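Local coordinates for protein inorganic polyphosphate/ATP-glucomannokinase (Arthrobacter sp., PDB 1WOQ) that phosphorylates glucose and mannose, using inorganic polyphosphate or ATP as the phosphoryl donor, as a kinase of the ROK family, at residues Asn166-Leu169 / Gly170-Glu173; Asp175-Ala179 / Glu180-Ser184; Phe206-Val209 / Glu210-Ser214. All coordinates share one frame; numbering follows the deposited sequence.

How the contacts relate
From the N terminus, the three contacts come in series and none nests in or crosses another. Contact 1 (166-173) closes a tight turn in the loop between strands 162-164 and 173-174, beside the bound glucose. Strands 173-174 and 177-178 form a two-stranded antiparallel sheet that joins it to contact 2 (175-184), where strand 177-178 runs into helix 179-183. The two touch: His171 ND1 lies 2.6 Å from Asp178 OD2, and Leu172 O lies 2.8 Å from Ala179 N. Both reach the sugar. Contact 3 (206-214) lies toward the end of helix 195-213. Leu172 of contact 1 packs on its Val209 and Leu212. Contacts 2 and 3 do not touch; their nearest atoms are about 7 Å apart.

Contact 1 of 3, residues Asn166-Leu169 / Gly170-Glu173; sequences NAEL and GHLE. With BGC (beta-D-glucopyranose), chain C.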
loop_
_atom_site.group_PDB
_atom_site.type_symbol
_atom_site.label_atom_id
_atom_site.label_comp_id
_atom_site.label_asym_id
_atom_site.label_seq_id
_atom_site.Cartn_x
_atom_site.Cartn_y
_atom_site.Cartn_z
ATOM N N ASN A 166 -6.760 6.080 -6.171
ATOM C CA ASN A 166 -7.765 5.917 -5.135
ATOM C C ASN A 166 -8.903 4.916 -5.304
ATOM O O ASN A 166 -10.012 5.168 -4.839
ATOM C CB ASN A 166 -8.344 7.299 -4.805
ATOM C CG ASN A 166 -7.306 8.236 -4.196
ATOM O OD1 ASN A 166 -7.115 9.369 -4.658
ATOM N ND2 ASN A 166 -6.637 7.767 -3.152
ATOM N N ALA A 167 -8.652 3.780 -5.946
ATOM C CA ALA A 167 -9.722 2.786 -6.057
ATOM C C ALA A 167 -9.839 2.172 -4.660
ATOM O O ALA A 167 -8.831 1.774 -4.073
ATOM C CB ALA A 167 -9.360 1.710 -7.081
ATOM N N GLU A 168 -11.054 2.108 -4.120
ATOM C CA GLU A 168 -11.264 1.547 -2.783
ATOM C C GLU A 168 -12.091 0.267 -2.839
ATOM O O GLU A 168 -13.129 0.159 -2.191
ATOM C CB GLU A 168 -11.960 2.580 -1.884
ATOM C CG GLU A 168 -11.051 3.712 -1.400
ATOM C CD GLU A 168 -10.076 3.261 -0.318
ATOM O OE1 GLU A 168 -10.427 2.342 0.452
ATOM O OE2 GLU A 168 -8.972 3.843 -0.222
ATOM N N LEU A 169 -11.613 -0.704 -3.613
ATOM C CA LEU A 169 -12.306 -1.977 -3.786
ATOM C C LEU A 169 -12.417 -2.818 -2.523
ATOM O O LEU A 169 -13.159 -3.802 -2.494
ATOM C CB LEU A 169 -11.632 -2.786 -4.900
ATOM C CG LEU A 169 -12.168 -2.611 -6.327
ATOM C CD1 LEU A 169 -12.756 -1.231 -6.535
ATOM C CD2 LEU A 169 -11.053 -2.894 -7.322
ATOM N N GLY A 170 -11.680 -2.440 -1.484
ATOM C CA GLY A 170 -11.761 -3.172 -0.236
ATOM C C GLY A 170 -13.074 -2.828 0.440
ATOM O O GLY A 170 -13.472 -3.472 1.412
ATOM N N HIS A 171 -13.760 -1.816 -0.089
ATOM C CA HIS A 171 -15.026 -1.386 0.482
ATOM C C HIS A 171 -16.239 -1.656 -0.389
ATOM O O HIS A 171 -17.304 -1.064 -0.206
ATOM C CB HIS A 171 -14.932 0.086 0.893
ATOM C CG HIS A 171 -13.966 0.310 2.016
ATOM N ND1 HIS A 171 -14.131 -0.273 3.255
ATOM C CD2 HIS A 171 -12.780 0.962 2.061
ATOM C CE1 HIS A 171 -13.085 0.004 4.011
ATOM N NE2 HIS A 171 -12.249 0.752 3.311
ATOM N N LEU A 172 -16.063 -2.553 -1.352
ATOM C CA LEU A 172 -17.171 -2.978 -2.183
ATOM C C LEU A 172 -18.040 -3.732 -1.188
ATOM O O LEU A 172 -17.525 -4.291 -0.219
ATOM C CB LEU A 172 -16.704 -3.977 -3.243
ATOM C CG LEU A 172 -15.913 -3.493 -4.454
ATOM C CD1 LEU A 172 -15.303 -4.693 -5.183
ATOM C CD2 LEU A 172 -16.841 -2.719 -5.380
ATOM N N GLU A 173 -19.348 -3.736 -1.402
ATOM C CA GLU A 173 -20.218 -4.492 -0.519
ATOM C C GLU A 173 -20.356 -5.856 -1.171
ATOM O O GLU A 173 -20.549 -5.949 -2.381
ATOM C CB GLU A 173 -21.591 -3.840 -0.408
ATOM C CG GLU A 173 -22.577 -4.670 0.390
ATOM C CD GLU A 173 -23.960 -4.074 0.387
ATOM O OE1 GLU A 173 -24.921 -4.826 0.114
ATOM O OE2 GLU A 173 -24.082 -2.859 0.656
HETATM C C2 BGC C . -8.564 1.550 3.274
HETATM C C3 BGC C . -7.663 1.695 2.040
HETATM C C4 BGC C . -6.332 0.964 2.272
HETATM C C5 BGC C . -6.606 -0.491 2.679
HETATM C C6 BGC C . -5.352 -1.277 3.010
HETATM C C1 BGC C . -8.736 0.063 3.596
HETATM O O1 BGC C . -9.514 -0.102 4.730
HETATM O O2 BGC C . -9.827 2.141 3.022
HETATM O O3 BGC C . -7.422 3.068 1.770
HETATM O O4 BGC C . -5.552 0.991 1.081
HETATM O O5 BGC C . -7.456 -0.526 3.847
HETATM O O6 BGC C . -4.564 -0.610 3.984
HETATM O O HOH W 1 -9.745 -0.389 -0.438
#
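Glu168 OE1 is held between the sugar, the His171 ring and a water. O2 of the bound beta-D-glucopyranose donates to Glu168 OE1 at 2.6 Å. The water donates to OE1 and accepts from Gly170 N, so it bridges the carboxylate to the turn. His171 CD2 lies 3.2 Å from Glu168 OE1, at the ring edge and in its plane. The other oxygen, Glu168 OE2, accepts from sugar O3 at 2.6 Å. The chain of Glu168 is bent at chi2 (-74°), which swings the carboxylate alongside the imidazole, their planes 20° apart.

His171 NE2 donates to sugar O2 at 2.8 Å and, in a longer hydrogen bond of 3.2 Å, to O1. Sugar O2 thus receives from the histidine and gives to the glutamate. The other ring nitrogen, ND1, is hydrogen-bonded to Asp178 OD2, which probably fixes the ring's orientation. Glu168 and His171 both belong to the glucose pocket of this ROK-family kinase.

The backbone turns tightly between these residues. His171 N bonds to Glu168 O at 3.0 Å. A weak bond from Leu172 N to Leu169 O continues the turn. Leu169 and Leu172 lie side by side, with Leu169 CG 3.9 Å from Leu172 CD1.

Glu168 rests on Asn122 of strand 118-122. Tyr205 of helix 195-213 bonds to Leu169 O, and Leu172 packs on Val209 and Leu212 of that helix.

Contact 2 of 3, residues Asp175-Ala179 / Glu180-Ser184; sequences DGHDA and ETKAS. With BGC (beta-D-glucopyranose), chain C.
The start of helix 179-183, just after strand 177-178, is built around Asp178 at the N-cap. Asp178 O is gripped by two donors of Thr181. Thr181 OG1 donates to Asp178 O at 2.6 Å, in the carbonyl plane and on a lone pair. Thr181 N donates to the same Asp178 O at 3.0 Å, from above that plane. The hydroxyl sits between the backbone N and the carbonyl carbon (chi1 65°), which turns OG1 back toward the strand. The capping bond from Glu180 N to Asp178 OD1 is weak, at 3.2 Å; the other oxygen, OD2, serves His171 ND1, so the cap also belongs to the second shell of the sugar site.

This short helix delivers Glu180 to the glucose pocket. The Glu180 chain is extended beyond CG, and Glu180 OE1 lies 2.6 Å from O1 of the bound sugar. Ile153 N also bonds to Glu180 OE1. The side chains of Asp178 and Glu180 run side by side, but their carboxylate planes are 81° apart.

On the outer side, Lys182 CE sits over the centre of one face of the His177 ring, a CH-pi contact 3.8 Å from the centroid. Ala179 O accepts from Lys182 N and from Ala183 N, and Ser184 OG donates to Glu180 O at 3.1 Å.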
loop_
_atom_site.group_PDB
_atom_site.type_symbol
_atom_site.label_atom_id
_atom_site.label_comp_id
_atom_site.label_asym_id
_atom_site.label_seq_id
_atom_site.Cartn_x
_atom_site.Cartn_y
_atom_site.Cartn_z
ATOM N N ASP A 175 -22.207 -9.706 -0.359
ATOM C CA ASP A 175 -23.053 -10.539 0.483
ATOM C C ASP A 175 -23.474 -9.850 1.783
ATOM O O ASP A 175 -23.386 -10.421 2.872
ATOM C CB ASP A 175 -22.359 -11.877 0.758
ATOM C CG ASP A 175 -22.166 -12.693 -0.511
ATOM O OD1 ASP A 175 -23.087 -12.684 -1.356
ATOM O OD2 ASP A 175 -21.112 -13.342 -0.670
ATOM N N GLY A 176 -23.922 -8.604 1.647
ATOM C CA GLY A 176 -24.405 -7.837 2.784
ATOM C C GLY A 176 -23.385 -7.178 3.693
ATOM O O GLY A 176 -23.763 -6.552 4.684
ATOM N N HIS A 177 -22.101 -7.298 3.371
ATOM C CA HIS A 177 -21.064 -6.703 4.205
ATOM C C HIS A 177 -19.984 -5.962 3.448
ATOM O O HIS A 177 -19.715 -6.247 2.289
ATOM C CB HIS A 177 -20.358 -7.775 5.036
ATOM C CG HIS A 177 -21.173 -8.297 6.172
ATOM N ND1 HIS A 177 -21.819 -9.513 6.124
ATOM C CD2 HIS A 177 -21.454 -7.766 7.384
ATOM C CE1 HIS A 177 -22.463 -9.709 7.260
ATOM N NE2 HIS A 177 -22.258 -8.663 8.040
ATOM N N ASP A 178 -19.357 -5.012 4.133
ATOM C CA ASP A 178 -18.241 -4.283 3.558
ATOM C C ASP A 178 -17.235 -5.418 3.351
ATOM O O ASP A 178 -16.938 -6.159 4.286
ATOM C CB ASP A 178 -17.734 -3.254 4.572
ATOM C CG ASP A 178 -16.420 -2.638 4.167
ATOM O OD1 ASP A 178 -15.376 -3.294 4.362
ATOM O OD2 ASP A 178 -16.433 -1.505 3.651
ATOM N N ALA A 179 -16.730 -5.567 2.130
ATOM C CA ALA A 179 -15.814 -6.659 1.802
ATOM C C ALA A 179 -14.702 -6.955 2.802
ATOM O O ALA A 179 -14.522 -8.103 3.203
ATOM C CB ALA A 179 -15.211 -6.436 0.417
ATOM N N GLU A 180 -13.955 -5.937 3.214
ATOM C CA GLU A 180 -12.853 -6.180 4.135
ATOM C C GLU A 180 -13.259 -6.579 5.544
ATOM O O GLU A 180 -12.449 -7.147 6.276
ATOM C CB GLU A 180 -11.910 -4.969 4.195
ATOM C CG GLU A 180 -12.502 -3.708 4.784
ATOM C CD GLU A 180 -11.435 -2.669 5.082
ATOM O OE1 GLU A 180 -10.539 -2.484 4.237
ATOM O OE2 GLU A 180 -11.493 -2.039 6.159
ATOM N N THR A 181 -14.497 -6.299 5.939
ATOM C CA THR A 181 -14.920 -6.671 7.282
ATOM C C THR A 181 -15.007 -8.191 7.399
ATOM O O THR A 181 -14.994 -8.739 8.501
ATOM C CB THR A 181 -16.280 -6.032 7.662
ATOM O OG1 THR A 181 -17.316 -6.542 6.816
ATOM C CG2 THR A 181 -16.210 -4.523 7.514
ATOM N N LYS A 182 -15.071 -8.872 6.259
ATOM C CA LYS A 182 -15.153 -10.330 6.250
ATOM C C LYS A 182 -13.954 -11.036 5.611
ATOM O O LYS A 182 -13.648 -12.180 5.960
ATOM C CB LYS A 182 -16.426 -10.777 5.523
ATOM C CG LYS A 182 -17.715 -10.512 6.284
ATOM C CD LYS A 182 -17.796 -11.379 7.530
ATOM C CE LYS A 182 -19.116 -11.184 8.259
ATOM N NZ LYS A 182 -19.237 -12.105 9.426
ATOM N N ALA A 183 -13.261 -10.357 4.698
ATOM C CA ALA A 183 -12.148 -10.983 3.990
ATOM C C ALA A 183 -10.736 -10.435 4.195
ATOM O O ALA A 183 -9.814 -10.855 3.500
ATOM C CB ALA A 183 -12.466 -11.019 2.490
ATOM N N SER A 184 -10.550 -9.502 5.121
ATOM C CA SER A 184 -9.208 -8.977 5.364
ATOM C C SER A 184 -8.432 -10.061 6.111
ATOM O O SER A 184 -9.016 -11.051 6.559
ATOM C CB SER A 184 -9.263 -7.715 6.224
ATOM O OG SER A 184 -9.755 -8.014 7.519
HETATM C C2 BGC C . -8.564 1.550 3.274
HETATM C C3 BGC C . -7.663 1.695 2.040
HETATM C C4 BGC C . -6.332 0.964 2.272
HETATM C C5 BGC C . -6.606 -0.491 2.679
HETATM C C6 BGC C . -5.352 -1.277 3.010
HETATM C C1 BGC C . -8.736 0.063 3.596
HETATM O O1 BGC C . -9.514 -0.102 4.730
HETATM O O2 BGC C . -9.827 2.141 3.022
HETATM O O3 BGC C . -7.422 3.068 1.770
HETATM O O4 BGC C . -5.552 0.991 1.081
HETATM O O5 BGC C . -7.456 -0.526 3.847
HETATM O O6 BGC C . -4.564 -0.610 3.984
#

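Contact 3 of 3, residues Phe206-Val209 / Glu210-Ser214; sequences FSHV and EFLFS
Phe206 O accepts from Glu210 N at 2.8 Å, the first of four i to i+4 backbone bonds between 206-209 and 210-213. Phe211 N follows on Ser207 O, Leu212 N on His208 O, and Phe213 N on Val209 O at 3.0 Å. Each of these amides is therefore satisfied within the helix. Ser207 O has a second partner, a water that donates to it at 2.6 Å. The same water gives a longer bond, 3.3 Å, to Glu210 OE2. With CG anti to the backbone N (chi1 168°) and the chain extended beyond it, the glutamate carries its carboxylate out to Thr239, where OE1 bonds to Thr239 OG1. Ser207 OG turns back to the carbonyl of Gln203.

Residues 206-213 lie toward the end of helix 195-213, which packs against the sheet holding strands 143-149 and 217-221. Ser214 is the first residue to leave helical geometry, with positive phi. Its N still makes a further bond of the same kind, to Glu210 O at 2.8 Å.

One side-chain pair supplements the backbone bonds. Leu212 CG lies over one face of the His208 ring, offset toward the rim, in a CH-pi contact 4.2 Å from the centroid. Leu212 CD1 comes to 3.5 Å from His208 CE1. Phe206 meets Phe218 edge-to-face, and Phe213 meets Phe157 in the same way.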
loop_
_atom_site.group_PDB
_atom_site.type_symbol
_atom_site.label_atom_id
_atom_site.label_comp_id
_atom_site.label_asym_id
_atom_site.label_seq_id
_atom_site.Cartn_x
_atom_site.Cartn_y
_atom_site.Cartn_z
ATOM N N PHE A 206 -12.867 -12.224 -5.467
ATOM C CA PHE A 206 -12.206 -12.110 -6.757
ATOM C C PHE A 206 -13.108 -12.380 -7.953
ATOM O O PHE A 206 -12.963 -11.730 -8.987
ATOM C CB PHE A 206 -10.962 -13.002 -6.811
ATOM C CG PHE A 206 -9.811 -12.468 -6.009
ATOM C CD1 PHE A 206 -9.553 -12.948 -4.731
ATOM C CD2 PHE A 206 -9.008 -11.450 -6.519
ATOM C CE1 PHE A 206 -8.509 -12.422 -3.969
ATOM C CE2 PHE A 206 -7.964 -10.917 -5.767
ATOM C CZ PHE A 206 -7.715 -11.405 -4.488
ATOM N N SER A 207 -14.042 -13.319 -7.827
ATOM C CA SER A 207 -14.938 -13.586 -8.947
ATOM C C SER A 207 -15.868 -12.386 -9.144
ATOM O O SER A 207 -16.238 -12.055 -10.269
ATOM C CB SER A 207 -15.747 -14.875 -8.716
ATOM O OG SER A 207 -16.607 -14.764 -7.604
ATOM N N HIS A 208 -16.238 -11.722 -8.053
ATOM C CA HIS A 208 -17.101 -10.551 -8.163
ATOM C C HIS A 208 -16.341 -9.414 -8.841
ATOM O O HIS A 208 -16.849 -8.788 -9.770
ATOM C CB HIS A 208 -17.578 -10.082 -6.786
ATOM C CG HIS A 208 -18.451 -8.866 -6.837
ATOM N ND1 HIS A 208 -18.150 -7.701 -6.165
ATOM C CD2 HIS A 208 -19.613 -8.633 -7.490
ATOM C CE1 HIS A 208 -19.090 -6.802 -6.402
ATOM N NE2 HIS A 208 -19.989 -7.343 -7.203
ATOM N N VAL A 209 -15.121 -9.156 -8.381
ATOM C CA VAL A 209 -14.304 -8.085 -8.950
ATOM C C VAL A 209 -13.963 -8.402 -10.409
ATOM O O VAL A 209 -13.854 -7.508 -11.249
ATOM C CB VAL A 209 -13.010 -7.892 -8.125
ATOM C CG1 VAL A 209 -12.110 -6.850 -8.781
ATOM C CG2 VAL A 209 -13.370 -7.449 -6.703
ATOM N N GLU A 210 -13.802 -9.688 -10.698
ATOM C CA GLU A 210 -13.502 -10.151 -12.045
ATOM C C GLU A 210 -14.667 -9.786 -12.963
ATOM O O GLU A 210 -14.467 -9.354 -14.105
ATOM C CB GLU A 210 -13.283 -11.667 -12.004
ATOM C CG GLU A 210 -13.229 -12.364 -13.333
ATOM C CD GLU A 210 -12.806 -13.806 -13.172
ATOM O OE1 GLU A 210 -11.588 -14.053 -13.055
ATOM O OE2 GLU A 210 -13.690 -14.687 -13.137
ATOM N N PHE A 211 -15.887 -9.947 -12.461
ATOM C CA PHE A 211 -17.066 -9.608 -13.254
ATOM C C PHE A 211 -17.155 -8.092 -13.423
ATOM O O PHE A 211 -17.544 -7.592 -14.479
ATOM C CB PHE A 211 -18.340 -10.128 -12.581
ATOM C CG PHE A 211 -19.596 -9.853 -13.368
ATOM C CD1 PHE A 211 -20.227 -8.617 -13.289
ATOM C CD2 PHE A 211 -20.121 -10.819 -14.219
ATOM C CE1 PHE A 211 -21.366 -8.344 -14.051
ATOM C CE2 PHE A 211 -21.259 -10.556 -14.984
ATOM C CZ PHE A 211 -21.881 -9.314 -14.898
ATOM N N LEU A 212 -16.782 -7.360 -12.379
ATOM C CA LEU A 212 -16.835 -5.905 -12.431
ATOM C C LEU A 212 -15.851 -5.267 -13.413
ATOM O O LEU A 212 -16.181 -4.270 -14.053
ATOM C CB LEU A 212 -16.584 -5.312 -11.035
ATOM C CG LEU A 212 -17.634 -5.549 -9.947
ATOM C CD1 LEU A 212 -17.163 -4.936 -8.629
ATOM C CD2 LEU A 212 -18.961 -4.924 -10.378
ATOM N N PHE A 213 -14.659 -5.842 -13.557
ATOM C CA PHE A 213 -13.648 -5.226 -14.416
ATOM C C PHE A 213 -12.911 -6.065 -15.458
ATOM O O PHE A 213 -12.089 -5.521 -16.196
ATOM C CB PHE A 213 -12.605 -4.539 -13.528
ATOM C CG PHE A 213 -13.135 -3.353 -12.787
ATOM C CD1 PHE A 213 -13.446 -2.182 -13.469
ATOM C CD2 PHE A 213 -13.362 -3.418 -11.419
ATOM C CE1 PHE A 213 -13.984 -1.088 -12.796
ATOM C CE2 PHE A 213 -13.901 -2.328 -10.736
ATOM C CZ PHE A 213 -14.211 -1.164 -11.431
ATOM N N SER A 214 -13.181 -7.368 -15.520
ATOM C CA SER A 214 -12.503 -8.239 -16.489
ATOM C C SER A 214 -11.025 -7.880 -16.590
ATOM O O SER A 214 -10.520 -7.542 -17.666
ATOM C CB SER A 214 -13.155 -8.108 -17.869
ATOM O OG SER A 214 -14.480 -8.617 -17.849
HETATM O O HOH W 2 -16.666 -13.662 -12.320
#